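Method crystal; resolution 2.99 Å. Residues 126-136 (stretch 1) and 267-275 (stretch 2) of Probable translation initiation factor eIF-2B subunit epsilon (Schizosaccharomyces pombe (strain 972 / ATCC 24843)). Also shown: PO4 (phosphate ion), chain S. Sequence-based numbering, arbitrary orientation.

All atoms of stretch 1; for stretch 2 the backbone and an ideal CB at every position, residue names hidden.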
# COMPACT_ATOMS: atom_id res chain seq x y z
N VAL I 126 -1.12 -19.46 58.05
CA VAL I 126 0.03 -19.87 57.26
C VAL I 126 1.18 -20.35 58.15
O VAL I 126 1.59 -19.65 59.08
CB VAL I 126 0.53 -18.73 56.36
CG1 VAL I 126 1.96 -18.98 55.91
CG2 VAL I 126 -0.39 -18.54 55.17
N SER I 127 1.69 -21.54 57.87
CA SER I 127 2.84 -22.07 58.60
C SER I 127 4.10 -21.98 57.75
O SER I 127 4.20 -22.60 56.69
CB SER I 127 2.58 -23.52 59.02
OG SER I 127 3.58 -23.98 59.91
N GLY I 128 5.07 -21.20 58.23
CA GLY I 128 6.30 -20.97 57.49
C GLY I 128 6.24 -19.66 56.73
O GLY I 128 5.73 -18.66 57.25
N ASP I 129 6.77 -19.65 55.51
CA ASP I 129 6.70 -18.47 54.66
C ASP I 129 6.23 -18.83 53.26
O ASP I 129 6.69 -19.82 52.67
CB ASP I 129 8.06 -17.77 54.59
CG ASP I 129 8.37 -16.97 55.84
OD1 ASP I 129 7.74 -15.91 56.04
OD2 ASP I 129 9.25 -17.39 56.61
N VAL I 130 5.31 -18.04 52.73
CA VAL I 130 4.76 -18.30 51.41
C VAL I 130 5.30 -17.34 50.36
O VAL I 130 5.66 -16.20 50.66
CB VAL I 130 3.22 -18.22 51.40
CG1 VAL I 130 2.63 -19.17 52.42
CG2 VAL I 130 2.76 -16.80 51.67
N VAL I 131 5.36 -17.82 49.12
CA VAL I 131 5.65 -16.99 47.97
C VAL I 131 4.49 -17.12 46.99
O VAL I 131 4.23 -18.19 46.45
CB VAL I 131 6.98 -17.38 47.29
CG1 VAL I 131 8.16 -16.86 48.09
CG2 VAL I 131 7.07 -18.89 47.14
N SER I 132 3.75 -16.03 46.79
CA SER I 132 2.56 -16.10 45.95
C SER I 132 2.09 -14.75 45.44
O SER I 132 2.13 -13.75 46.16
CB SER I 132 1.43 -16.78 46.72
OG SER I 132 0.30 -16.96 45.89
N ASN I 133 1.65 -14.74 44.19
CA ASN I 133 1.01 -13.57 43.60
C ASN I 133 -0.49 -13.81 43.47
O ASN I 133 -1.19 -13.06 42.79
CB ASN I 133 1.62 -13.23 42.24
CG ASN I 133 1.71 -14.44 41.33
OD1 ASN I 133 1.24 -15.52 41.66
ND2 ASN I 133 2.31 -14.24 40.16
N VAL I 134 -0.97 -14.87 44.12
CA VAL I 134 -2.39 -15.20 44.12
C VAL I 134 -3.18 -14.21 44.98
O VAL I 134 -2.95 -14.10 46.18
CB VAL I 134 -2.65 -16.62 44.66
CG1 VAL I 134 -4.13 -16.84 44.92
CG2 VAL I 134 -2.12 -17.67 43.69
N PRO I 135 -4.11 -13.48 44.35
CA PRO I 135 -5.00 -12.59 45.10
C PRO I 135 -6.07 -13.39 45.85
O PRO I 135 -6.87 -14.08 45.22
CB PRO I 135 -5.61 -11.71 44.02
CG PRO I 135 -5.59 -12.56 42.79
CD PRO I 135 -4.36 -13.42 42.90
N LEU I 136 -6.07 -13.30 47.17
CA LEU I 136 -7.02 -14.06 47.98
C LEU I 136 -8.35 -13.35 48.12
O LEU I 136 -9.29 -13.88 48.71
CB LEU I 136 -6.44 -14.32 49.37
CG LEU I 136 -5.39 -15.42 49.48
CD1 LEU I 136 -5.06 -15.68 50.94
CD2 LEU I 136 -5.87 -16.69 48.80
N UNK I 267 -6.22 -21.76 39.34
CA UNK I 267 -5.78 -22.23 38.06
C UNK I 267 -4.79 -21.28 37.42
O UNK I 267 -4.48 -21.42 36.26
CB UNK I 267 -6.98 -22.44 37.14
N UNK I 268 -4.40 -20.25 38.14
CA UNK I 268 -3.56 -19.25 37.55
C UNK I 268 -2.58 -18.91 38.60
O UNK I 268 -2.59 -19.49 39.63
CB UNK I 268 -4.33 -18.03 37.06
N UNK I 269 -1.72 -17.96 38.33
CA UNK I 269 -0.74 -17.54 39.29
C UNK I 269 0.29 -18.53 39.74
O UNK I 269 0.78 -19.31 38.95
CB UNK I 269 -1.48 -17.04 40.53
N UNK I 270 0.58 -18.49 41.03
CA UNK I 270 1.69 -19.22 41.61
C UNK I 270 1.41 -19.30 43.07
O UNK I 270 0.94 -18.36 43.65
CB UNK I 270 3.04 -18.56 41.33
N UNK I 271 1.75 -20.41 43.69
CA UNK I 271 1.80 -20.35 45.15
C UNK I 271 2.66 -21.49 45.65
O UNK I 271 2.59 -22.57 45.12
CB UNK I 271 0.40 -20.42 45.76
N UNK I 272 3.44 -21.26 46.70
CA UNK I 272 4.30 -22.27 47.27
C UNK I 272 4.81 -21.82 48.60
O UNK I 272 4.79 -20.66 48.89
CB UNK I 272 5.46 -22.60 46.33
N UNK I 273 5.30 -22.75 49.39
CA UNK I 273 5.88 -22.45 50.70
C UNK I 273 7.33 -22.88 50.79
O UNK I 273 7.70 -23.96 50.34
CB UNK I 273 5.07 -23.13 51.81
N UNK I 274 8.16 -22.03 51.39
CA UNK I 274 9.55 -22.36 51.64
C UNK I 274 9.66 -23.10 52.97
O UNK I 274 9.87 -22.49 54.02
CB UNK I 274 10.42 -21.10 51.64
N UNK I 275 9.52 -24.42 52.91
CA UNK I 275 9.44 -25.23 54.12
C UNK I 275 10.63 -26.18 54.26
O UNK I 275 10.71 -26.94 55.22
CB UNK I 275 8.14 -26.03 54.13
P PO4 S . 10.09 -33.18 51.94
O1 PO4 S . 10.57 -31.88 51.32
O2 PO4 S . 8.88 -32.91 52.80
O3 PO4 S . 11.19 -33.76 52.79
O4 PO4 S . 9.73 -34.15 50.84

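The two stretches, far apart in sequence, meet as short antiparallel strands, with 130 opposite 273, 131 opposite 272 and 132 opposite 271. Position 267 lies beyond the reach of stretch 1: its ideal CB has nothing of that stretch within 5.5 Å, so the visible atoms do not restrict the choice. The deposited residue is Lys-267, which makes no contact here. Position 268 is similar, its CB pointing sideways into space that stretch 1 leaves empty. Glu-268 occupies it, and its side chain stays clear of stretch 1, with Glu-268 CB 7.1 Å from Val-134 CG2.

Position 269 is the first to face stretch 1. Its phi/psi of 63/-140° is a conformation that glycine adopts most readily, and the ideal CB sits a tight 3.3 Å from Val-134 CG2. Glycine would therefore suit, as might a small or polar residue that tolerates a positive phi. The residue is Asn-269, whose refined CB lies 3.5 Å from Val-134 CG2; its chi1 is m, and ND2 comes to 3.6 Å from Pro-135 CD, a packing contact.

At position 270 the backbone is extended and the CB points sideways, 3.6 Å from Asn-133 OD1. Beyond it lies the flank of Val-131, which could take an aromatic or a long aliphatic side chain. Tyr-270 lays its ring there, with CE2 4.0 Å from Val-131 CG2. Its carbonyl serves as well: Ser-132 OG donates to Tyr-270 O at 2.7 Å. The same OG accepts from Val-134 N at 3.0 Å, so one hydroxyl links the Val-134 amide to the Tyr-270 carbonyl.

The CB of position 271 shares a face with Val-130 and Ser-132, and lies 3.5 Å from Ser-132 OG and 4.3 Å from Val-134 CG2. With both so near, a small residue such as alanine or serine fits easily. Ala-271 packs its methyl against Val-134 CG2.

Position 272 turns to the face of Val-131, whose CG2 is 4.1 Å from the CB; alanine, valine or another apolar residue would suit. Ala-272 makes this apolar contact, while its backbone pairs with Val-131: Val-131 N donates to Ala-272 O at 2.9 Å, nearly straight, and Ala-272 N returns a weak bond to Val-131 O at 3.2 Å.

Position 273 returns to the face of Val-130, and Ser-127 O lies 5.0 Å from its CB. An aliphatic residue could cover Val-130, but a long donor could also reach that carbonyl. Arg-273 does both: CG packs 3.5 Å from Val-130 CG1, and NH1 donates to Ser-127 O at 2.6 Å, the carbonyl lying at the guanidinium edge.

At 274 the CB points sideways, 4.1 Å from Asp-129 O, leaving several choices, beta-branched ones included. Val-274 contributes chiefly its backbone, N donating to Asp-129 O at 2.9 Å.

Position 275 has no neighbour in stretch 1, but the phosphate ion beyond it favours a long cationic chain. Arg-275 reaches it, NH1 donating to PO4 O2 at 2.9 Å.

Stretch 2, residues 267-275: KENYAARVR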
# COMPACT_ATOMS: atom_id res chain seq x y z
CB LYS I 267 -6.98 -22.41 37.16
CG LYS I 267 -7.60 -23.78 37.28
CD LYS I 267 -9.11 -23.74 37.32
CE LYS I 267 -9.66 -25.14 37.49
NZ LYS I 267 -9.70 -25.85 36.19
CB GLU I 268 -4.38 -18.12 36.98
CG GLU I 268 -5.82 -18.44 36.67
CD GLU I 268 -6.72 -17.31 37.07
OE1 GLU I 268 -6.57 -16.22 36.48
OE2 GLU I 268 -7.55 -17.51 37.99
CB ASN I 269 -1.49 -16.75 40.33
CG ASN I 269 -2.32 -15.65 39.73
OD1 ASN I 269 -1.84 -14.87 38.95
ND2 ASN I 269 -3.57 -15.59 40.12
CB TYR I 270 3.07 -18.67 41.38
CG TYR I 270 4.19 -19.52 41.88
CD1 TYR I 270 4.51 -20.67 41.27
CD2 TYR I 270 4.93 -19.13 42.95
CE1 TYR I 270 5.54 -21.44 41.71
CE2 TYR I 270 5.96 -19.90 43.41
CZ TYR I 270 6.25 -21.04 42.79
OH TYR I 270 7.26 -21.80 43.23
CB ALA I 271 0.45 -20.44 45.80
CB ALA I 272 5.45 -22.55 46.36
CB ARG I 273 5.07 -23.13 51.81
CG ARG I 273 3.71 -22.51 52.06
CD ARG I 273 3.07 -23.08 53.32
NE ARG I 273 3.01 -24.54 53.29
CZ ARG I 273 3.51 -25.32 54.23
NH1 ARG I 273 4.09 -24.78 55.30
NH2 ARG I 273 3.42 -26.64 54.13
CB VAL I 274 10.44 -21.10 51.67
CG1 VAL I 274 11.91 -21.49 51.64
CG2 VAL I 274 10.10 -20.19 50.51
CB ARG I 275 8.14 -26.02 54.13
CG ARG I 275 7.89 -26.77 52.83
CD ARG I 275 6.76 -27.77 52.97
NE ARG I 275 6.84 -28.80 51.94
CZ ARG I 275 7.66 -29.85 51.99
NH1 ARG I 275 8.47 -30.00 53.03
NH2 ARG I 275 7.66 -30.74 51.01
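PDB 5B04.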